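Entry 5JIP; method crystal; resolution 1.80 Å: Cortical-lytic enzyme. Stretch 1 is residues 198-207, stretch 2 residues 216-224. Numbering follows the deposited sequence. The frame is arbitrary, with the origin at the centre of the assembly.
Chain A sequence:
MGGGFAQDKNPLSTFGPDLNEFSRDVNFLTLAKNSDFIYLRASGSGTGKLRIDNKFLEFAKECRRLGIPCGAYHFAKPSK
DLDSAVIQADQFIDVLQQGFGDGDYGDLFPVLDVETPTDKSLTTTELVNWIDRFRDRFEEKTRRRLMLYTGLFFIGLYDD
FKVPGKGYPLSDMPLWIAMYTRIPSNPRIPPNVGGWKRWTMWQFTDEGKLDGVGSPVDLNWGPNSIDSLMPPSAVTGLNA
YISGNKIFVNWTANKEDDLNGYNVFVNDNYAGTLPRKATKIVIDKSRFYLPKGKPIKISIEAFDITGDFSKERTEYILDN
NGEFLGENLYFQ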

ATOM      1  N   ARG A 198      -6.275  13.403   8.105  1.00  7.87           N
ATOM      2  CA  ARG A 198      -6.076  14.390   7.053  1.00  8.62           C
ATOM      3  C   ARG A 198      -7.386  14.640   6.330  1.00  9.07           C
ATOM      4  O   ARG A 198      -8.256  13.764   6.285  1.00  9.51           O
ATOM      5  CB  ARG A 198      -5.057  13.911   6.009  1.00 13.27           C
ATOM      6  CG  ARG A 198      -3.660  13.801   6.484  1.00 16.96           C
ATOM      7  CD  ARG A 198      -2.790  13.153   5.409  1.00 29.28           C
ATOM      8  NE  ARG A 198      -2.812  13.885   4.136  1.00 28.43           N
ATOM      9  CZ  ARG A 198      -2.200  15.050   3.928  1.00 25.83           C
ATOM     10  NH1 ARG A 198      -1.525  15.648   4.916  1.00 27.28           N
ATOM     11  NH2 ARG A 198      -2.268  15.626   2.729  1.00 26.53           N
ATOM     12  N   TRP A 199      -7.506  15.834   5.748  1.00  8.11           N
ATOM     13  CA  TRP A 199      -8.499  16.057   4.711  1.00  8.44           C
ATOM     14  C   TRP A 199      -7.917  15.715   3.350  1.00  5.99           C
ATOM     15  O   TRP A 199      -6.730  15.907   3.078  1.00  5.67           O
ATOM     16  CB  TRP A 199      -9.051  17.488   4.704  1.00  6.87           C
ATOM     17  CG  TRP A 199      -8.110  18.660   4.618  1.00  7.39           C
ATOM     18  CD1 TRP A 199      -7.707  19.457   5.646  1.00  9.10           C
ATOM     19  CD2 TRP A 199      -7.583  19.258   3.426  1.00  8.33           C
ATOM     20  NE1 TRP A 199      -6.901  20.470   5.179  1.00  9.48           N
ATOM     21  CE2 TRP A 199      -6.812  20.369   3.818  1.00  9.75           C
ATOM     22  CE3 TRP A 199      -7.627  18.920   2.085  1.00  6.42           C
ATOM     23  CZ2 TRP A 199      -6.140  21.155   2.908  1.00  7.10           C
ATOM     24  CZ3 TRP A 199      -6.942  19.700   1.181  1.00  7.87           C
ATOM     25  CH2 TRP A 199      -6.202  20.795   1.592  1.00 10.60           C
ATOM     26  N   THR A 200      -8.769  15.155   2.509  1.00  5.82           N
ATOM     27  CA  THR A 200      -8.427  14.896   1.129  1.00  7.66           C
ATOM     28  C   THR A 200      -8.735  16.108   0.252  1.00  5.92           C
ATOM     29  O   THR A 200      -7.944  16.442  -0.643  1.00  7.37           O
ATOM     30  CB  THR A 200      -9.194  13.654   0.666  1.00  7.88           C
ATOM     31  OG1 THR A 200      -8.741  12.534   1.439  1.00  8.25           O
ATOM     32  CG2 THR A 200      -9.019  13.395  -0.794  1.00  6.30           C
ATOM     33  N   MET A 201      -9.884  16.757   0.479  1.00  4.70           N
ATOM     34  CA  MET A 201     -10.212  18.022  -0.179  1.00  5.99           C
ATOM     35  C   MET A 201     -10.791  18.978   0.850  1.00  8.87           C
ATOM     36  O   MET A 201     -11.335  18.566   1.876  1.00  5.23           O
ATOM     37  CB  MET A 201     -11.202  17.828  -1.320  1.00  5.43           C
ATOM     38  CG  MET A 201     -10.639  17.057  -2.488  1.00 17.93           C
ATOM     39  SD  MET A 201     -11.799  16.883  -3.896  1.00 18.30           S
ATOM     40  CE  MET A 201     -12.836  18.304  -3.782  1.00  5.16           C
ATOM     41  N   TRP A 202     -10.637  20.259   0.565  1.00  4.12           N
ATOM     42  CA  TRP A 202     -11.113  21.344   1.419  1.00  5.25           C
ATOM     43  C   TRP A 202     -11.880  22.331   0.546  1.00  6.79           C
ATOM     44  O   TRP A 202     -11.296  22.950  -0.351  1.00  6.19           O
ATOM     45  CB  TRP A 202      -9.938  22.023   2.121  1.00  7.96           C
ATOM     46  CG  TRP A 202     -10.234  23.326   2.815  1.00  8.29           C
ATOM     47  CD1 TRP A 202     -11.433  23.776   3.276  1.00  8.19           C
ATOM     48  CD2 TRP A 202      -9.278  24.362   3.104  1.00  6.22           C
ATOM     49  NE1 TRP A 202     -11.282  25.030   3.864  1.00  8.65           N
ATOM     50  CE2 TRP A 202      -9.968  25.408   3.746  1.00  8.25           C
ATOM     51  CE3 TRP A 202      -7.907  24.491   2.888  1.00  9.33           C
ATOM     52  CZ2 TRP A 202      -9.323  26.564   4.174  1.00  6.83           C
ATOM     53  CZ3 TRP A 202      -7.274  25.643   3.303  1.00  8.60           C
ATOM     54  CH2 TRP A 202      -7.973  26.656   3.943  1.00  9.13           C
ATOM     55  N   GLN A 203     -13.192  22.426   0.776  1.00  7.37           N
ATOM     56  CA  GLN A 203     -14.034  23.428   0.134  1.00  5.21           C
ATOM     57  C   GLN A 203     -13.905  24.705   0.953  1.00  5.88           C
ATOM     58  O   GLN A 203     -14.383  24.762   2.093  1.00  7.23           O
ATOM     59  CB  GLN A 203     -15.484  22.972   0.085  1.00  5.39           C
ATOM     60  CG  GLN A 203     -16.351  23.816  -0.831  1.00  7.54           C
ATOM     61  CD  GLN A 203     -17.770  23.345  -0.775  1.00  7.14           C
ATOM     62  OE1 GLN A 203     -18.449  23.526   0.228  1.00  9.81           O
ATOM     63  NE2 GLN A 203     -18.230  22.722  -1.859  1.00  6.15           N
ATOM     64  N   PHE A 204     -13.184  25.687   0.415  1.00  6.78           N
ATOM     65  CA  PHE A 204     -12.862  26.886   1.179  1.00  6.51           C
ATOM     66  C   PHE A 204     -13.778  28.063   0.866  1.00  9.68           C
ATOM     67  O   PHE A 204     -13.745  29.061   1.590  1.00  9.43           O
ATOM     68  CB  PHE A 204     -11.386  27.282   0.966  1.00  9.66           C
ATOM     69  CG  PHE A 204     -11.043  27.653  -0.453  1.00  5.38           C
ATOM     70  CD1 PHE A 204     -10.623  26.674  -1.351  1.00  6.45           C
ATOM     71  CD2 PHE A 204     -11.149  28.959  -0.889  1.00  9.35           C
ATOM     72  CE1 PHE A 204     -10.320  26.991  -2.658  1.00  9.38           C
ATOM     73  CE2 PHE A 204     -10.854  29.287  -2.208  1.00 11.23           C
ATOM     74  CZ  PHE A 204     -10.450  28.299  -3.094  1.00  8.93           C
ATOM     75  N   THR A 205     -14.620  27.971  -0.163  1.00  8.75           N
ATOM     76  CA  THR A 205     -15.589  29.024  -0.398  1.00  8.65           C
ATOM     77  C   THR A 205     -16.763  28.450  -1.161  1.00  9.69           C
ATOM     78  O   THR A 205     -16.627  27.454  -1.875  1.00  7.75           O
ATOM     79  CB  THR A 205     -14.977  30.187  -1.184  1.00 10.19           C
ATOM     80  OG1 THR A 205     -15.944  31.221  -1.318  1.00 13.01           O
ATOM     81  CG2 THR A 205     -14.547  29.734  -2.550  1.00 10.37           C
ATOM     82  N   ASP A 206     -17.907  29.102  -0.999  1.00  9.30           N
ATOM     83  CA  ASP A 206     -19.082  28.882  -1.822  1.00 10.68           C
ATOM     84  C   ASP A 206     -19.350  30.058  -2.751  1.00 10.35           C
ATOM     85  O   ASP A 206     -20.353  30.046  -3.470  1.00 12.89           O
ATOM     86  CB  ASP A 206     -20.311  28.636  -0.952  1.00  9.22           C
ATOM     87  CG  ASP A 206     -20.605  29.792   0.005  1.00 11.57           C
ATOM     88  OD1 ASP A 206     -19.730  30.623   0.227  1.00  8.89           O
ATOM     89  OD2 ASP A 206     -21.711  29.835   0.566  1.00 10.34           O
ATOM     90  N   GLU A 207     -18.466  31.048  -2.766  1.00  7.94           N
ATOM     91  CA  GLU A 207     -18.687  32.309  -3.461  1.00 11.20           C
ATOM     92  C   GLU A 207     -17.473  32.692  -4.263  1.00 12.04           C
ATOM     93  O   GLU A 207     -17.144  33.874  -4.407  1.00 13.62           O
ATOM     94  CB  GLU A 207     -19.012  33.425  -2.476  1.00 18.70           C
ATOM     95  CG  GLU A 207     -20.259  33.223  -1.728  1.00 22.17           C
ATOM     96  CD  GLU A 207     -20.609  34.418  -0.873  1.00 24.32           C
ATOM     97  OE1 GLU A 207     -19.688  35.102  -0.374  1.00 25.64           O
ATOM     98  OE2 GLU A 207     -21.818  34.670  -0.733  1.00 35.38           O
ATOM     99  N   PRO A 216     -21.212  32.704  -8.722  1.00 10.17           N
ATOM    100  CA  PRO A 216     -20.309  32.437  -7.590  1.00 11.06           C
ATOM    101  C   PRO A 216     -20.280  30.940  -7.325  1.00  9.08           C
ATOM    102  O   PRO A 216     -21.320  30.294  -7.236  1.00  9.20           O
ATOM    103  CB  PRO A 216     -20.952  33.206  -6.434  1.00 14.29           C
ATOM    104  CG  PRO A 216     -21.841  34.255  -7.115  1.00 21.75           C
ATOM    105  CD  PRO A 216     -22.347  33.563  -8.337  1.00 16.52           C
ATOM    106  N   VAL A 217     -19.086  30.377  -7.226  1.00 10.83           N
ATOM    107  CA  VAL A 217     -18.927  28.944  -7.383  1.00  9.57           C
ATOM    108  C   VAL A 217     -18.196  28.368  -6.167  1.00  8.17           C
ATOM    109  O   VAL A 217     -17.380  29.047  -5.533  1.00  6.62           O
ATOM    110  CB  VAL A 217     -18.193  28.653  -8.725  1.00  7.51           C
ATOM    111  CG1 VAL A 217     -16.780  29.251  -8.721  1.00 11.55           C
ATOM    112  CG2 VAL A 217     -18.156  27.164  -9.027  1.00 15.40           C
ATOM    113  N   ASP A 218     -18.534  27.125  -5.826  1.00  9.14           N
ATOM    114  CA  ASP A 218     -17.804  26.362  -4.811  1.00  8.50           C
ATOM    115  C   ASP A 218     -16.413  26.029  -5.330  1.00 10.40           C
ATOM    116  O   ASP A 218     -16.272  25.481  -6.424  1.00  6.59           O
ATOM    117  CB  ASP A 218     -18.510  25.045  -4.473  1.00  6.65           C
ATOM    118  CG  ASP A 218     -19.874  25.200  -3.836  1.00  9.85           C
ATOM    119  OD1 ASP A 218     -20.242  26.307  -3.379  1.00 12.41           O
ATOM    120  OD2 ASP A 218     -20.585  24.165  -3.763  1.00  6.88           O
ATOM    121  N   LEU A 219     -15.385  26.351  -4.558  1.00  6.99           N
ATOM    122  CA  LEU A 219     -14.012  26.051  -4.946  1.00  6.17           C
ATOM    123  C   LEU A 219     -13.320  25.212  -3.875  1.00  6.73           C
ATOM    124  O   LEU A 219     -13.600  25.332  -2.674  1.00  8.77           O
ATOM    125  CB  LEU A 219     -13.215  27.311  -5.187  1.00  7.86           C
ATOM    126  CG  LEU A 219     -13.738  28.201  -6.337  1.00  7.34           C
ATOM    127  CD1 LEU A 219     -12.925  29.471  -6.394  1.00  9.58           C
ATOM    128  CD2 LEU A 219     -13.732  27.438  -7.679  1.00  6.49           C
ATOM    129  N   ASN A 220     -12.375  24.392  -4.325  1.00  6.84           N
ATOM    130  CA  ASN A 220     -11.815  23.330  -3.495  1.00  4.83           C
ATOM    131  C   ASN A 220     -10.323  23.187  -3.719  1.00  7.20           C
ATOM    132  O   ASN A 220      -9.841  23.246  -4.859  1.00  6.83           O
ATOM    133  CB  ASN A 220     -12.446  21.974  -3.817  1.00  7.84           C
ATOM    134  CG  ASN A 220     -13.953  21.988  -3.706  1.00  8.27           C
ATOM    135  OD1 ASN A 220     -14.495  21.924  -2.613  1.00  7.34           O
ATOM    136  ND2 ASN A 220     -14.638  22.005  -4.847  1.00  5.67           N
ATOM    137  N   TRP A 221      -9.607  22.956  -2.627  1.00  6.82           N
ATOM    138  CA  TRP A 221      -8.254  22.435  -2.682  1.00  6.01           C
ATOM    139  C   TRP A 221      -8.285  20.919  -2.557  1.00  6.51           C
ATOM    140  O   TRP A 221      -9.054  20.355  -1.765  1.00  7.01           O
ATOM    141  CB  TRP A 221      -7.377  23.013  -1.563  1.00  8.30           C
ATOM    142  CG  TRP A 221      -7.270  24.501  -1.561  1.00  7.05           C
ATOM    143  CD1 TRP A 221      -7.735  25.343  -0.600  1.00  6.28           C
ATOM    144  CD2 TRP A 221      -6.672  25.331  -2.577  1.00  7.59           C
ATOM    145  NE1 TRP A 221      -7.456  26.643  -0.932  1.00  9.02           N
ATOM    146  CE2 TRP A 221      -6.817  26.672  -2.148  1.00 10.33           C
ATOM    147  CE3 TRP A 221      -6.018  25.072  -3.784  1.00  6.70           C
ATOM    148  CZ2 TRP A 221      -6.329  27.746  -2.882  1.00 11.60           C
ATOM    149  CZ3 TRP A 221      -5.548  26.150  -4.541  1.00 12.12           C
ATOM    150  CH2 TRP A 221      -5.696  27.472  -4.076  1.00 13.26           C
ATOM    151  N   GLY A 222      -7.422  20.268  -3.325  1.00  8.08           N
ATOM    152  CA  GLY A 222      -7.300  18.834  -3.303  1.00  6.28           C
ATOM    153  C   GLY A 222      -5.901  18.365  -2.943  1.00  7.22           C
ATOM    154  O   GLY A 222      -5.026  19.147  -2.547  1.00  6.97           O
ATOM    155  N   PRO A 223      -5.673  17.060  -3.098  1.00  8.47           N
ATOM    156  CA  PRO A 223      -4.346  16.483  -2.864  1.00 11.05           C
ATOM    157  C   PRO A 223      -3.280  17.074  -3.778  1.00 12.30           C
ATOM    158  O   PRO A 223      -3.557  17.702  -4.797  1.00  8.22           O
ATOM    159  CB  PRO A 223      -4.548  14.988  -3.158  1.00  8.06           C
ATOM    160  CG  PRO A 223      -6.023  14.771  -3.169  1.00 11.89           C
ATOM    161  CD  PRO A 223      -6.636  16.065  -3.582  1.00  6.55           C
ATOM    162  N   ASN A 224      -2.022  16.832  -3.401  1.00 10.07           N
ATOM    163  CA  ASN A 224      -0.895  17.291  -4.196  1.00 10.82           C
ATOM    164  C   ASN A 224      -0.885  16.692  -5.589  1.00 11.87           C
ATOM    165  O   ASN A 224      -0.353  17.306  -6.524  1.00 14.62           O
ATOM    166  CB  ASN A 224       0.396  16.949  -3.477  1.00 11.55           C
ATOM    167  CG  ASN A 224       0.589  17.785  -2.237  1.00 18.68           C
ATOM    168  OD1 ASN A 224      -0.258  18.615  -1.890  1.00 15.31           O
ATOM    169  ND2 ASN A 224       1.712  17.595  -1.573  1.00 20.03           N
TER

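What holds the two strands together? Four backbone hydrogen bonds do, in an antiparallel ladder. Trp 202 and Trp 221 exchange a pair, Trp 202 N to Trp 221 O and Trp 221 N to Trp 202 O, each 2.8 Å, with N-H...O angles of 160° and 155°.

How does the ladder continue past Gln 203 and Asn 220? A beta bulge shifts the register by one residue, so Leu 219 is served by two different residues: Phe 204 N donates to Leu 219 O at 3.1 Å, while Leu 219 N donates to Thr 205 O at 3.2 Å. Several carbonyls also receive a CA-H contact, as where Met 201 CA lies 3.0 Å from Trp 221 O.

Are the polar side chains satisfied across the contact? None makes a hydrogen bond across the contact, and several find partners elsewhere. Gln 203 NE2 lies 3.4 Å from Asp 218 OD2, but the angle is poor for a hydrogen bond; the amides of Gln 203 and Asn 220 are bonded elsewhere in the structure. Within its own stretch, Thr 205 OG1 accepts from Glu 207 N at 2.9 Å, where the chain turns.

What do the aromatic rings add? Phe 204 forms an offset stack with the five-membered ring of Trp 221, placing Phe 204 CD1 3.2 Å from Trp 221 NE1. Trp 202 meets the same indole obliquely, with Trp 202 CE3 3.6 Å from Trp 221 CD1.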